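Local atomic coordinates of Thiol:disulfide interchange protein DsbL (Escherichia coli, PDB entry 3C7M), a protein that introduces disulfide bonds in the periplasm by passing its own redox-active disulfide to other proteins, working with DsbI to form an essential one in AssT. Residues Asn90-Lys95 against Asp126-Ser131; Phe98-Ala103 against Ala118-Thr123; Ser69-Val74 against Ala133-Ala138; Val24-Cys29 against Pro55-Thr60; Val47-Ala52 against Leu188-Ala193. All coordinates share one frame; numbering follows the deposited sequence.

How the interactions relate
From the N terminus, interaction 4 closes the first loop, joining strand 20-25 and the turn that ends at the first redox-active cysteine to strand 52-57. Before it closes, residues 47-52 have opened interaction 5, which waits for the C-terminal helix 182-193; the two therefore cross, and interaction 5 spans nearly everything that follows. Interactions 3, 1 and 2 sit in this span like shells, pairing 69-74 with 133-138, then 90-95 with 126-131, then 98-103 with 118-123. Those three hold the helical part together and touch one another. Phe-72, Phe-93 and Tyr-101 carry the packing inward to Phe-25 of interaction 4, while interaction 5 lies apart on the thioredoxin sheet.

Interaction 1. Residues Asn90-Lys95 against Asp126-Ser131; sequences NSQFKK and DAAGMS
Ala-128 O is the best-held polar atom here, gripped by two donors: the side-chain amide of Gln-92 and a water. It is the last carbonyl of helix 117-128, which ends in a Schellman motif with Gly-129, at positive phi, as its C-prime residue, Met-130 N bonded to Leu-125 O and Gly-129 N to Asp-126 O. The amide bond, from Gln-92 NE2 to Ala-128 O, is 2.9 Å long and nearly straight (167° at the hydrogen). NE2 comes from above the carbonyl plane, whereas the oxygen lies almost exactly in the plane of the glutamine amide. Gln-92 gets there with CG beside its own backbone N and CD anti to CA, and CG passes 3.4 Å from Ala-128 O. Its other end, OE1, takes a hydrogen bond from Lys-78 of helix 65-81; with both ends of the amide held, its rotation is fixed. The second donor is the water, 2.9 Å from Ala-128 O, which in turn accepts from Lys-95 NZ at 2.8 Å. The lysine chain is fully extended over the helix end, and its positive charge would suit the negative end of the helix dipole.

On the other side, helix 92-106 starts at this very place. Ser-91 is its N-cap, with OG accepting from Lys-94 N and also bonded to Asp-79. Beside the polar bridge the chains come close, the CA atoms of Gln-92 and Ala-128 being 4.6 Å apart; Ala-128 CB rests 3.6 Å from Gln-92 O, while Lys-95 CB sits 3.5 Å from Ala-127 O.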
# COMPACT_ATOMS: atom_id res chain seq x y z
N ASN A 90 2.02 -15.92 -5.71
CA ASN A 90 2.59 -15.53 -7.00
C ASN A 90 2.55 -14.02 -7.27
O ASN A 90 2.95 -13.59 -8.35
CB ASN A 90 1.90 -16.27 -8.15
CG ASN A 90 2.06 -17.78 -8.06
OD1 ASN A 90 3.16 -18.30 -7.85
ND2 ASN A 90 0.95 -18.50 -8.22
N SER A 91 2.07 -13.23 -6.32
CA SER A 91 2.04 -11.77 -6.49
C SER A 91 3.45 -11.18 -6.48
O SER A 91 4.19 -11.33 -5.50
CB SER A 91 1.18 -11.09 -5.43
OG SER A 91 1.40 -9.69 -5.36
N GLN A 92 3.82 -10.53 -7.58
CA GLN A 92 5.11 -9.86 -7.67
C GLN A 92 5.17 -8.64 -6.75
O GLN A 92 6.21 -8.37 -6.14
CB GLN A 92 5.42 -9.49 -9.12
CG GLN A 92 5.72 -10.73 -9.97
CD GLN A 92 6.03 -10.38 -11.41
OE1 GLN A 92 5.14 -10.08 -12.20
NE2 GLN A 92 7.32 -10.42 -11.76
N PHE A 93 4.06 -7.91 -6.64
CA PHE A 93 4.00 -6.78 -5.71
C PHE A 93 4.30 -7.25 -4.29
O PHE A 93 5.13 -6.65 -3.59
CB PHE A 93 2.64 -6.09 -5.76
CG PHE A 93 2.36 -5.21 -4.57
CD1 PHE A 93 3.01 -3.98 -4.43
CD2 PHE A 93 1.45 -5.60 -3.59
CE1 PHE A 93 2.76 -3.17 -3.34
CE2 PHE A 93 1.19 -4.79 -2.50
CZ PHE A 93 1.85 -3.57 -2.37
N LYS A 94 3.64 -8.33 -3.86
CA LYS A 94 3.83 -8.86 -2.52
C LYS A 94 5.31 -9.19 -2.26
O LYS A 94 5.85 -8.86 -1.20
CB LYS A 94 2.96 -10.09 -2.32
CG LYS A 94 3.07 -10.67 -0.93
CD LYS A 94 2.04 -11.77 -0.71
CE LYS A 94 2.41 -12.57 0.52
NZ LYS A 94 1.27 -13.43 0.94
N LYS A 95 5.95 -9.81 -3.24
CA LYS A 95 7.35 -10.19 -3.10
C LYS A 95 8.24 -8.97 -2.94
O LYS A 95 9.11 -8.94 -2.05
CB LYS A 95 7.79 -11.03 -4.30
CG LYS A 95 7.15 -12.41 -4.34
CD LYS A 95 7.58 -13.19 -5.57
CE LYS A 95 6.90 -14.55 -5.62
NZ LYS A 95 7.28 -15.28 -6.87
N ASP A 126 14.54 -7.90 -8.14
CA ASP A 126 15.08 -9.25 -7.98
C ASP A 126 14.11 -10.14 -7.20
O ASP A 126 13.88 -11.29 -7.57
CB ASP A 126 16.43 -9.23 -7.28
CG ASP A 126 17.58 -8.83 -8.21
OD1 ASP A 126 17.35 -8.59 -9.42
OD2 ASP A 126 18.72 -8.76 -7.72
N ALA A 127 13.55 -9.60 -6.13
CA ALA A 127 12.62 -10.36 -5.30
C ALA A 127 11.36 -10.71 -6.08
O ALA A 127 10.78 -11.79 -5.92
CB ALA A 127 12.27 -9.57 -4.04
N ALA A 128 10.94 -9.79 -6.94
CA ALA A 128 9.74 -9.98 -7.74
C ALA A 128 9.98 -10.86 -8.97
O ALA A 128 9.02 -11.34 -9.59
CB ALA A 128 9.16 -8.65 -8.14
N GLY A 129 11.25 -11.08 -9.32
CA GLY A 129 11.60 -11.82 -10.53
C GLY A 129 11.39 -11.03 -11.81
O GLY A 129 11.15 -11.61 -12.88
N MET A 130 11.50 -9.70 -11.72
CA MET A 130 11.36 -8.84 -12.88
C MET A 130 12.70 -8.25 -13.27
O MET A 130 13.49 -7.85 -12.40
CB MET A 130 10.34 -7.71 -12.62
CG MET A 130 10.19 -6.73 -13.79
SD MET A 130 8.93 -5.46 -13.54
CE MET A 130 7.46 -6.31 -14.09
N SER A 131 12.98 -8.22 -14.57
CA SER A 131 14.20 -7.61 -15.07
C SER A 131 14.13 -6.09 -15.04
O SER A 131 13.05 -5.49 -15.12
CB SER A 131 14.52 -8.09 -16.50
OG SER A 131 13.60 -7.56 -17.44
O HOH W 1 8.01 -14.08 -9.34

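Interaction 2. Residues Phe98-Ala103 against Ala118-Thr123; sequences FAYYAA and AAFIKT
In the helical domain inserted into the thioredoxin fold of DsbA-like proteins, helices 92-106 and 117-128 cross with their segment axes 10.4 Å apart and their directions at 122°. Most of the bridging is done by Tyr-100, which meets Phe-120 twice over. With CG beside the backbone N, its ring reaches across the gap and its hydroxyl donates to Phe-120 O, the two oxygens being 2.8 Å apart. The hydroxyl oxygen stands above the carbonyl plane, while the acceptor lies in the plane of the tyrosine ring, at its edge.

The Phe-120 side chain, swung out with CG anti to the backbone N (chi1 179°), lays its own ring over the tyrosine in an offset stack. The planes are 10° from parallel and the centroids 4.2 Å apart. Tyr-100 CE1 stands over the centre of the phenylalanine ring, whereas Phe-120 CZ falls toward the rim of the tyrosine; this closest pair, CE1 to CZ, is 3.3 Å apart, so the stack is tight. Carbonyl and ring of one residue thus fix both position and tilt of the tyrosine. Further rings extend the cluster: Phe-120 also stacks with Tyr-64 and meets Trp-111 and Tyr-27 edge-to-face. Thr-123 turns its OG1 to Trp-111 NE1. Its carbon side faces helix 92-106, with CB 3.9 Å from Tyr-100 CE1 and CG2 4.3 Å from Ala-103 CB.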
# COMPACT_ATOMS: atom_id res chain seq x y z
N PHE A 98 7.57 -7.13 0.61
CA PHE A 98 8.21 -7.75 1.76
C PHE A 98 9.73 -7.74 1.69
O PHE A 98 10.39 -7.69 2.74
CB PHE A 98 7.62 -9.12 2.06
CG PHE A 98 6.31 -9.03 2.77
CD1 PHE A 98 6.25 -8.68 4.12
CD2 PHE A 98 5.12 -9.25 2.08
CE1 PHE A 98 5.03 -8.56 4.77
CE2 PHE A 98 3.90 -9.15 2.73
CZ PHE A 98 3.86 -8.82 4.08
N ALA A 99 10.27 -7.74 0.48
CA ALA A 99 11.72 -7.61 0.31
C ALA A 99 12.19 -6.25 0.82
O ALA A 99 13.22 -6.16 1.50
CB ALA A 99 12.12 -7.80 -1.14
N TYR A 100 11.44 -5.19 0.50
CA TYR A 100 11.80 -3.86 0.99
C TYR A 100 11.63 -3.74 2.49
O TYR A 100 12.47 -3.16 3.16
CB TYR A 100 11.00 -2.76 0.28
CG TYR A 100 11.49 -2.50 -1.13
CD1 TYR A 100 12.83 -2.24 -1.38
CD2 TYR A 100 10.61 -2.52 -2.20
CE1 TYR A 100 13.29 -2.00 -2.68
CE2 TYR A 100 11.04 -2.29 -3.49
CZ TYR A 100 12.39 -2.03 -3.73
OH TYR A 100 12.81 -1.80 -5.03
N TYR A 101 10.54 -4.28 3.03
CA TYR A 101 10.35 -4.24 4.47
C TYR A 101 11.50 -4.96 5.18
O TYR A 101 12.06 -4.44 6.14
CB TYR A 101 9.04 -4.90 4.86
CG TYR A 101 7.76 -4.10 4.70
CD1 TYR A 101 7.72 -2.71 4.93
CD2 TYR A 101 6.57 -4.75 4.39
CE1 TYR A 101 6.51 -2.00 4.81
CE2 TYR A 101 5.38 -4.06 4.28
CZ TYR A 101 5.35 -2.69 4.49
OH TYR A 101 4.15 -2.02 4.39
N ALA A 102 11.85 -6.16 4.70
CA ALA A 102 12.94 -6.93 5.31
C ALA A 102 14.27 -6.19 5.21
O ALA A 102 15.02 -6.09 6.18
CB ALA A 102 13.04 -8.32 4.71
N ALA A 103 14.57 -5.66 4.02
CA ALA A 103 15.83 -4.95 3.81
C ALA A 103 15.93 -3.73 4.72
O ALA A 103 16.91 -3.57 5.44
CB ALA A 103 16.00 -4.56 2.34
N ALA A 118 19.61 2.63 -8.28
CA ALA A 118 19.70 1.36 -9.00
C ALA A 118 19.73 0.17 -8.05
O ALA A 118 19.08 -0.84 -8.29
CB ALA A 118 20.91 1.33 -9.93
N ALA A 119 20.49 0.29 -6.96
CA ALA A 119 20.55 -0.77 -5.95
C ALA A 119 19.21 -0.92 -5.25
O ALA A 119 18.77 -2.04 -5.00
CB ALA A 119 21.63 -0.49 -4.95
N PHE A 120 18.55 0.20 -4.94
CA PHE A 120 17.24 0.11 -4.31
C PHE A 120 16.25 -0.61 -5.23
O PHE A 120 15.55 -1.54 -4.81
CB PHE A 120 16.69 1.48 -3.93
CG PHE A 120 15.33 1.42 -3.30
CD1 PHE A 120 15.20 1.23 -1.92
CD2 PHE A 120 14.17 1.52 -4.07
CE1 PHE A 120 13.96 1.15 -1.31
CE2 PHE A 120 12.91 1.43 -3.47
CZ PHE A 120 12.80 1.26 -2.09
N ILE A 121 16.20 -0.18 -6.48
CA ILE A 121 15.28 -0.79 -7.44
C ILE A 121 15.57 -2.29 -7.59
O ILE A 121 14.65 -3.11 -7.61
CB ILE A 121 15.32 -0.04 -8.78
CG1 ILE A 121 14.62 1.32 -8.64
CG2 ILE A 121 14.67 -0.86 -9.89
CD1 ILE A 121 14.99 2.32 -9.73
N LYS A 122 16.86 -2.65 -7.65
CA LYS A 122 17.28 -4.04 -7.82
C LYS A 122 16.72 -4.93 -6.71
O LYS A 122 16.26 -6.04 -6.96
CB LYS A 122 18.81 -4.15 -7.86
CG LYS A 122 19.32 -5.56 -8.13
CD LYS A 122 20.82 -5.58 -8.41
CE LYS A 122 21.28 -6.95 -8.91
NZ LYS A 122 21.24 -7.97 -7.83
N THR A 123 16.75 -4.43 -5.47
CA THR A 123 16.28 -5.21 -4.33
C THR A 123 14.85 -5.67 -4.57
O THR A 123 14.53 -6.85 -4.42
CB THR A 123 16.39 -4.42 -3.03
OG1 THR A 123 17.78 -4.25 -2.70
CG2 THR A 123 15.70 -5.17 -1.89

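Interaction 3. Residues Ser69-Val74 against Ala133-Ala138; sequences SEVFAV and ADFEAA
Phe-135 pushes its ring against one turn of helix 65-81, overlapping Glu-70, Val-71 and Val-74 in succession. CG is anti to the backbone N (chi1 164°), which carries the ring away from its own helix and points it across at the other. Of the ring atoms CE1 comes closest, 3.8 Å from Glu-70 O, and that carbonyl lies at the ring edge, near its plane. The same oxygen accepts the helical bond from Val-74 N; the ring carbon packs against it. CZ is 3.9 Å from Glu-70 CB, the aliphatic start of a chain that then runs on, extended, with its carboxylate plane 63° from the ring. On the neighbouring position, Val-71 CG2, the branch beside the backbone N, comes to 3.9 Å from Phe-135 CE1.

Helices 65-81 and 132-139 belong to the all-helical region of this DsbA-type protein, and here they cross nearly at right angles (85°), with the segment axes 10.1 Å apart. So steep a crossing keeps the direct contact short, and a single aromatic residue contributes the largest share of the buried surface. Ile-121 and Leu-125 of helix 117-128 pack on the same ring, as does Met-130 from the linker between helices 117-128 and 132-139.

Where the backbones draw nearest, Val-74 uses both of its branches. CG2 touches the ring at Phe-135 CD1, 3.9 Å away, while CG1, anti to the backbone N, turns to the next turn of the partner helix and meets Ala-138 CB at 3.7 Å.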
# COMPACT_ATOMS: atom_id res chain seq x y z
N SER A 69 7.52 3.72 -4.98
CA SER A 69 6.25 3.94 -5.66
C SER A 69 6.26 3.41 -7.10
O SER A 69 5.31 2.75 -7.53
CB SER A 69 5.86 5.42 -5.64
OG SER A 69 5.43 5.80 -4.34
N GLU A 70 7.34 3.69 -7.83
CA GLU A 70 7.46 3.21 -9.21
C GLU A 70 7.44 1.69 -9.28
O GLU A 70 6.70 1.10 -10.08
CB GLU A 70 8.75 3.72 -9.85
CG GLU A 70 8.78 5.23 -10.02
CD GLU A 70 10.10 5.72 -10.60
OE1 GLU A 70 11.15 5.09 -10.34
OE2 GLU A 70 10.08 6.75 -11.31
N VAL A 71 8.23 1.05 -8.42
CA VAL A 71 8.29 -0.42 -8.42
C VAL A 71 6.91 -0.99 -8.09
O VAL A 71 6.41 -1.87 -8.79
CB VAL A 71 9.38 -0.94 -7.46
CG1 VAL A 71 9.27 -2.44 -7.26
CG2 VAL A 71 10.78 -0.56 -7.98
N PHE A 72 6.28 -0.47 -7.04
CA PHE A 72 4.98 -0.98 -6.62
C PHE A 72 3.89 -0.73 -7.67
O PHE A 72 3.07 -1.61 -7.89
CB PHE A 72 4.54 -0.40 -5.28
CG PHE A 72 5.44 -0.77 -4.11
CD1 PHE A 72 6.10 -2.00 -4.05
CD2 PHE A 72 5.58 0.12 -3.05
CE1 PHE A 72 6.91 -2.32 -2.96
CE2 PHE A 72 6.39 -0.19 -1.96
CZ PHE A 72 7.05 -1.41 -1.91
N ALA A 73 3.90 0.45 -8.30
CA ALA A 73 2.90 0.76 -9.33
C ALA A 73 3.05 -0.20 -10.51
O ALA A 73 2.05 -0.70 -11.05
CB ALA A 73 3.03 2.21 -9.80
N VAL A 74 4.29 -0.46 -10.90
CA VAL A 74 4.52 -1.41 -12.00
C VAL A 74 4.01 -2.80 -11.62
O VAL A 74 3.26 -3.42 -12.38
CB VAL A 74 6.01 -1.45 -12.40
CG1 VAL A 74 6.32 -2.71 -13.22
CG2 VAL A 74 6.37 -0.19 -13.19
N ALA A 133 15.14 -4.13 -17.41
CA ALA A 133 14.61 -3.72 -18.71
C ALA A 133 13.08 -3.74 -18.73
O ALA A 133 12.45 -2.80 -19.20
CB ALA A 133 15.19 -4.58 -19.83
N ASP A 134 12.49 -4.81 -18.20
CA ASP A 134 11.03 -4.93 -18.17
C ASP A 134 10.38 -3.86 -17.30
O ASP A 134 9.35 -3.29 -17.68
CB ASP A 134 10.59 -6.32 -17.72
CG ASP A 134 10.75 -7.37 -18.81
OD1 ASP A 134 11.22 -7.03 -19.92
OD2 ASP A 134 10.39 -8.53 -18.55
N PHE A 135 10.98 -3.59 -16.15
CA PHE A 135 10.51 -2.52 -15.26
C PHE A 135 10.53 -1.16 -15.97
O PHE A 135 9.56 -0.40 -15.91
CB PHE A 135 11.37 -2.49 -14.00
CG PHE A 135 11.24 -1.21 -13.21
CD1 PHE A 135 10.08 -0.94 -12.48
CD2 PHE A 135 12.28 -0.28 -13.18
CE1 PHE A 135 9.96 0.24 -11.75
CE2 PHE A 135 12.16 0.91 -12.45
CZ PHE A 135 10.99 1.16 -11.74
N GLU A 136 11.63 -0.86 -16.66
CA GLU A 136 11.75 0.43 -17.32
C GLU A 136 10.69 0.62 -18.40
O GLU A 136 10.09 1.69 -18.52
CB GLU A 136 13.17 0.63 -17.85
CG GLU A 136 14.19 0.82 -16.73
CD GLU A 136 15.63 0.85 -17.22
OE1 GLU A 136 15.86 0.73 -18.44
OE2 GLU A 136 16.53 0.99 -16.36
N ALA A 137 10.45 -0.44 -19.17
CA ALA A 137 9.40 -0.44 -20.19
C ALA A 137 8.01 -0.24 -19.58
O ALA A 137 7.22 0.56 -20.06
CB ALA A 137 9.45 -1.73 -21.00
N ALA A 138 7.73 -0.97 -18.49
CA ALA A 138 6.41 -0.96 -17.85
C ALA A 138 6.10 0.38 -17.20
O ALA A 138 4.94 0.81 -17.16
CB ALA A 138 6.31 -2.08 -16.83

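Interaction 4. Residues Val24-Cys29 against Pro55-Thr60; sequences VFSYAC and PFHLET
His-57 leaves its strand with CG anti to the backbone N (chi1 -165°), CB passing 4.1 Å from Phe-25 CE1. Past CG, CD2 meets two parts of the same residue: it sits 3.3 Å from Phe-25 O and presses on one face of the phenylalanine, 3.7 Å from CZ, in an edge-to-face pair with planes at 74°. At the tip, NE2 accepts from Tyr-27 N at 3.1 Å, the donor near the imidazole plane. CE1 packs at the edge of the tyrosine ring, 3.9 Å from Tyr-27 CD1. ND1 is hydrogen-bonded to Ser-69 OG, so both nitrogens are held; NE2 being the acceptor, a neutral ring protonated on ND1 seems likely.

Behind the imidazole runs the parallel pairing of strands 20-25 and 52-57 in the thioredoxin sheet, where Phe-25 N donates to Phe-56 O and Leu-58 N to Phe-25 O. Beyond it, a type I turn from Ser-26 ends at Cys-29, the first of the two redox-active cysteines, reduced here. Ser-26 OG accepts from Ala-28 N in an ST turn and donates to a water 2.7 Å away, which in turn donates to Leu-58 O.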
# COMPACT_ATOMS: atom_id res chain seq x y z
N VAL A 24 -2.95 3.34 2.63
CA VAL A 24 -1.81 4.22 2.41
C VAL A 24 -0.66 3.70 3.26
O VAL A 24 -0.81 3.49 4.46
CB VAL A 24 -2.12 5.70 2.74
CG1 VAL A 24 -0.92 6.58 2.38
CG2 VAL A 24 -3.37 6.15 1.98
N PHE A 25 0.49 3.47 2.63
CA PHE A 25 1.63 2.91 3.36
C PHE A 25 2.94 3.43 2.80
O PHE A 25 2.97 4.05 1.75
CB PHE A 25 1.59 1.38 3.34
CG PHE A 25 2.08 0.78 2.05
CD1 PHE A 25 1.35 0.93 0.86
CD2 PHE A 25 3.29 0.09 2.00
CE1 PHE A 25 1.81 0.39 -0.35
CE2 PHE A 25 3.75 -0.45 0.80
CZ PHE A 25 3.01 -0.30 -0.36
N SER A 26 4.01 3.17 3.55
CA SER A 26 5.37 3.45 3.08
C SER A 26 6.26 2.27 3.42
O SER A 26 6.16 1.71 4.51
CB SER A 26 5.93 4.69 3.76
OG SER A 26 7.34 4.79 3.58
N TYR A 27 7.16 1.92 2.50
CA TYR A 27 8.13 0.86 2.77
C TYR A 27 8.95 1.17 4.04
O TYR A 27 9.43 0.26 4.72
CB TYR A 27 9.07 0.68 1.56
CG TYR A 27 10.14 1.75 1.47
CD1 TYR A 27 9.86 3.01 0.94
CD2 TYR A 27 11.42 1.51 1.95
CE1 TYR A 27 10.84 4.00 0.88
CE2 TYR A 27 12.40 2.49 1.90
CZ TYR A 27 12.11 3.72 1.37
OH TYR A 27 13.09 4.68 1.31
N ALA A 28 9.12 2.46 4.34
CA ALA A 28 10.01 2.90 5.42
C ALA A 28 9.31 3.02 6.78
O ALA A 28 9.92 3.45 7.76
CB ALA A 28 10.68 4.21 5.05
N CYS A 29 8.04 2.63 6.83
CA CYS A 29 7.27 2.79 8.05
C CYS A 29 7.20 1.48 8.83
O CYS A 29 6.70 0.48 8.32
CB CYS A 29 5.86 3.29 7.73
SG CYS A 29 4.79 3.27 9.20
N PRO A 55 -3.65 -0.80 -2.45
CA PRO A 55 -2.50 -0.13 -1.84
C PRO A 55 -2.26 1.24 -2.48
O PRO A 55 -2.36 1.36 -3.70
CB PRO A 55 -1.33 -1.06 -2.17
CG PRO A 55 -1.96 -2.40 -2.45
CD PRO A 55 -3.26 -2.06 -3.11
N PHE A 56 -1.95 2.24 -1.66
CA PHE A 56 -1.50 3.56 -2.11
C PHE A 56 -0.15 3.79 -1.45
O PHE A 56 -0.08 3.82 -0.23
CB PHE A 56 -2.46 4.64 -1.60
CG PHE A 56 -3.53 5.07 -2.59
CD1 PHE A 56 -4.28 4.14 -3.32
CD2 PHE A 56 -3.85 6.42 -2.70
CE1 PHE A 56 -5.28 4.56 -4.21
CE2 PHE A 56 -4.84 6.86 -3.57
CZ PHE A 56 -5.57 5.92 -4.33
N HIS A 57 0.92 3.94 -2.23
CA HIS A 57 2.21 4.20 -1.62
C HIS A 57 2.44 5.70 -1.42
O HIS A 57 2.04 6.51 -2.26
CB HIS A 57 3.36 3.57 -2.41
CG HIS A 57 4.65 3.51 -1.64
ND1 HIS A 57 5.71 4.35 -1.90
CD2 HIS A 57 5.01 2.76 -0.57
CE1 HIS A 57 6.68 4.10 -1.03
NE2 HIS A 57 6.28 3.13 -0.22
N LEU A 58 3.06 6.04 -0.29
CA LEU A 58 3.39 7.42 0.06
C LEU A 58 4.81 7.72 -0.39
O LEU A 58 5.77 7.26 0.25
CB LEU A 58 3.23 7.62 1.56
CG LEU A 58 3.60 8.99 2.13
CD1 LEU A 58 2.64 10.07 1.67
CD2 LEU A 58 3.64 8.89 3.64
N GLU A 59 4.95 8.49 -1.46
CA GLU A 59 6.27 8.69 -2.09
C GLU A 59 7.20 9.65 -1.35
O GLU A 59 8.39 9.72 -1.66
CB GLU A 59 6.12 9.12 -3.56
CG GLU A 59 5.58 10.51 -3.75
CD GLU A 59 5.85 11.05 -5.14
OE1 GLU A 59 7.03 11.17 -5.52
OE2 GLU A 59 4.88 11.37 -5.84
N THR A 60 6.67 10.37 -0.37
CA THR A 60 7.43 11.43 0.30
C THR A 60 8.23 10.96 1.51
O THR A 60 9.04 11.72 2.06
CB THR A 60 6.51 12.60 0.71
OG1 THR A 60 5.41 12.07 1.45
CG2 THR A 60 5.99 13.32 -0.51
O HOH W 2 7.92 5.88 1.21

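Interaction 5. Residues Val47-Ala52 against Leu188-Ala193; sequences VKDIVA and LIRELA
Asp-49 and Arg-190 form the polar first shell, a salt bridge near the surface. The short leg runs from Arg-190 NH2 to Asp-49 OD1 at 2.6 Å, using the syn lone pair of the oxygen. OD2 takes two weak bonds, from NH2 at 3.2 Å and from NH1. Carboxylate and guanidinium are nearly coplanar, 23° apart, and the acid sits at the guanidinium edge. Arg-190 reaches this far with its chain extended from CG to NE, and NH2 also donates to Lys-46 O, which helps fix the rotation of the group. Ile-50 lies over one face of the guanidinium: its CD1 is 3.7 Å from Arg-190 NH1, and the same methyl touches Ala-193 CB at 3.8 Å.

Deeper in, the partners turn apolar. Val-47 CG1 meets Ile-189 CG2 at 4.0 Å, crossing it at about a right angle, and Val-51 closes over Ile-189 and Ala-193 with its two branches. These contacts pin the loop between helix 40-46 and strand 52-57 against the C-terminal helix, 182-193, of the thioredoxin fold. That helix packs on the sheet through Ile-189 and Leu-192, which touch Ile-174 and Val-168; Ile-189 and Val-51 share Leu-21 beneath them.

In the loop, Val-47 O accepts from Ile-50 N and Val-51 N, each 3.0 Å away; Asp-49 brings its carboxylate round with CG between the backbone N and the carbonyl carbon (chi1 59°).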
# COMPACT_ATOMS: atom_id res chain seq x y z
N VAL A 47 -12.96 -9.18 3.60
CA VAL A 47 -13.86 -8.17 3.04
C VAL A 47 -13.80 -8.05 1.50
O VAL A 47 -14.39 -7.13 0.94
CB VAL A 47 -13.67 -6.77 3.70
CG1 VAL A 47 -13.98 -6.83 5.20
CG2 VAL A 47 -12.25 -6.24 3.47
N LYS A 48 -13.13 -9.00 0.84
CA LYS A 48 -12.94 -8.91 -0.61
C LYS A 48 -14.24 -8.96 -1.42
O LYS A 48 -14.27 -8.53 -2.57
CB LYS A 48 -11.94 -9.96 -1.11
CG LYS A 48 -12.45 -11.39 -1.10
CD LYS A 48 -11.38 -12.35 -1.57
CE LYS A 48 -11.97 -13.73 -1.80
NZ LYS A 48 -10.91 -14.76 -1.97
N ASP A 49 -15.31 -9.48 -0.80
CA ASP A 49 -16.62 -9.53 -1.45
C ASP A 49 -17.31 -8.16 -1.54
O ASP A 49 -18.22 -7.98 -2.35
CB ASP A 49 -17.56 -10.50 -0.72
CG ASP A 49 -17.76 -10.11 0.73
OD1 ASP A 49 -16.78 -10.15 1.50
OD2 ASP A 49 -18.90 -9.75 1.11
N ILE A 50 -16.88 -7.22 -0.70
CA ILE A 50 -17.50 -5.89 -0.66
C ILE A 50 -16.57 -4.75 -1.10
O ILE A 50 -17.04 -3.74 -1.64
CB ILE A 50 -18.16 -5.56 0.71
CG1 ILE A 50 -17.18 -5.76 1.89
CG2 ILE A 50 -19.42 -6.39 0.90
CD1 ILE A 50 -17.54 -4.96 3.13
N VAL A 51 -15.27 -4.90 -0.86
CA VAL A 51 -14.31 -3.83 -1.20
C VAL A 51 -13.00 -4.39 -1.76
O VAL A 51 -12.48 -5.39 -1.26
CB VAL A 51 -13.99 -2.91 0.02
CG1 VAL A 51 -15.23 -2.12 0.48
CG2 VAL A 51 -13.41 -3.70 1.17
N ALA A 52 -12.49 -3.74 -2.81
CA ALA A 52 -11.26 -4.14 -3.49
C ALA A 52 -10.04 -3.58 -2.75
O ALA A 52 -9.96 -2.37 -2.51
CB ALA A 52 -11.27 -3.64 -4.93
N LEU A 188 -15.54 -3.49 11.45
CA LEU A 188 -15.56 -2.05 11.24
C LEU A 188 -15.63 -1.70 9.76
O LEU A 188 -16.44 -0.85 9.36
CB LEU A 188 -14.33 -1.39 11.88
CG LEU A 188 -14.10 0.10 11.61
CD1 LEU A 188 -15.28 0.96 12.05
CD2 LEU A 188 -12.84 0.54 12.32
N ILE A 189 -14.81 -2.35 8.94
CA ILE A 189 -14.80 -2.10 7.50
C ILE A 189 -16.18 -2.34 6.88
O ILE A 189 -16.62 -1.57 6.03
CB ILE A 189 -13.70 -2.91 6.77
CG1 ILE A 189 -12.31 -2.36 7.11
CG2 ILE A 189 -13.92 -2.88 5.25
CD1 ILE A 189 -11.20 -3.34 6.81
N ARG A 190 -16.83 -3.42 7.30
CA ARG A 190 -18.17 -3.73 6.82
C ARG A 190 -19.18 -2.67 7.18
O ARG A 190 -20.02 -2.30 6.35
CB ARG A 190 -18.63 -5.10 7.33
CG ARG A 190 -17.82 -6.19 6.73
CD ARG A 190 -18.54 -7.50 6.73
NE ARG A 190 -17.79 -8.41 5.88
CZ ARG A 190 -18.09 -8.67 4.61
NH1 ARG A 190 -19.16 -8.11 4.04
NH2 ARG A 190 -17.32 -9.50 3.92
N GLU A 191 -19.10 -2.18 8.42
CA GLU A 191 -19.98 -1.11 8.89
C GLU A 191 -19.77 0.15 8.05
O GLU A 191 -20.74 0.77 7.58
CB GLU A 191 -19.75 -0.79 10.37
CG GLU A 191 -20.50 0.47 10.84
CD GLU A 191 -20.72 0.54 12.34
OE1 GLU A 191 -20.24 -0.34 13.08
OE2 GLU A 191 -21.38 1.51 12.79
N LEU A 192 -18.51 0.50 7.83
CA LEU A 192 -18.17 1.70 7.05
C LEU A 192 -18.61 1.59 5.60
O LEU A 192 -19.06 2.58 5.00
CB LEU A 192 -16.67 2.00 7.14
CG LEU A 192 -16.17 2.40 8.53
CD1 LEU A 192 -14.66 2.58 8.56
CD2 LEU A 192 -16.89 3.66 9.03
N ALA A 193 -18.49 0.39 5.04
CA ALA A 193 -18.82 0.13 3.63
C ALA A 193 -20.33 0.14 3.38
O ALA A 193 -20.76 0.26 2.23
CB ALA A 193 -18.21 -1.18 3.16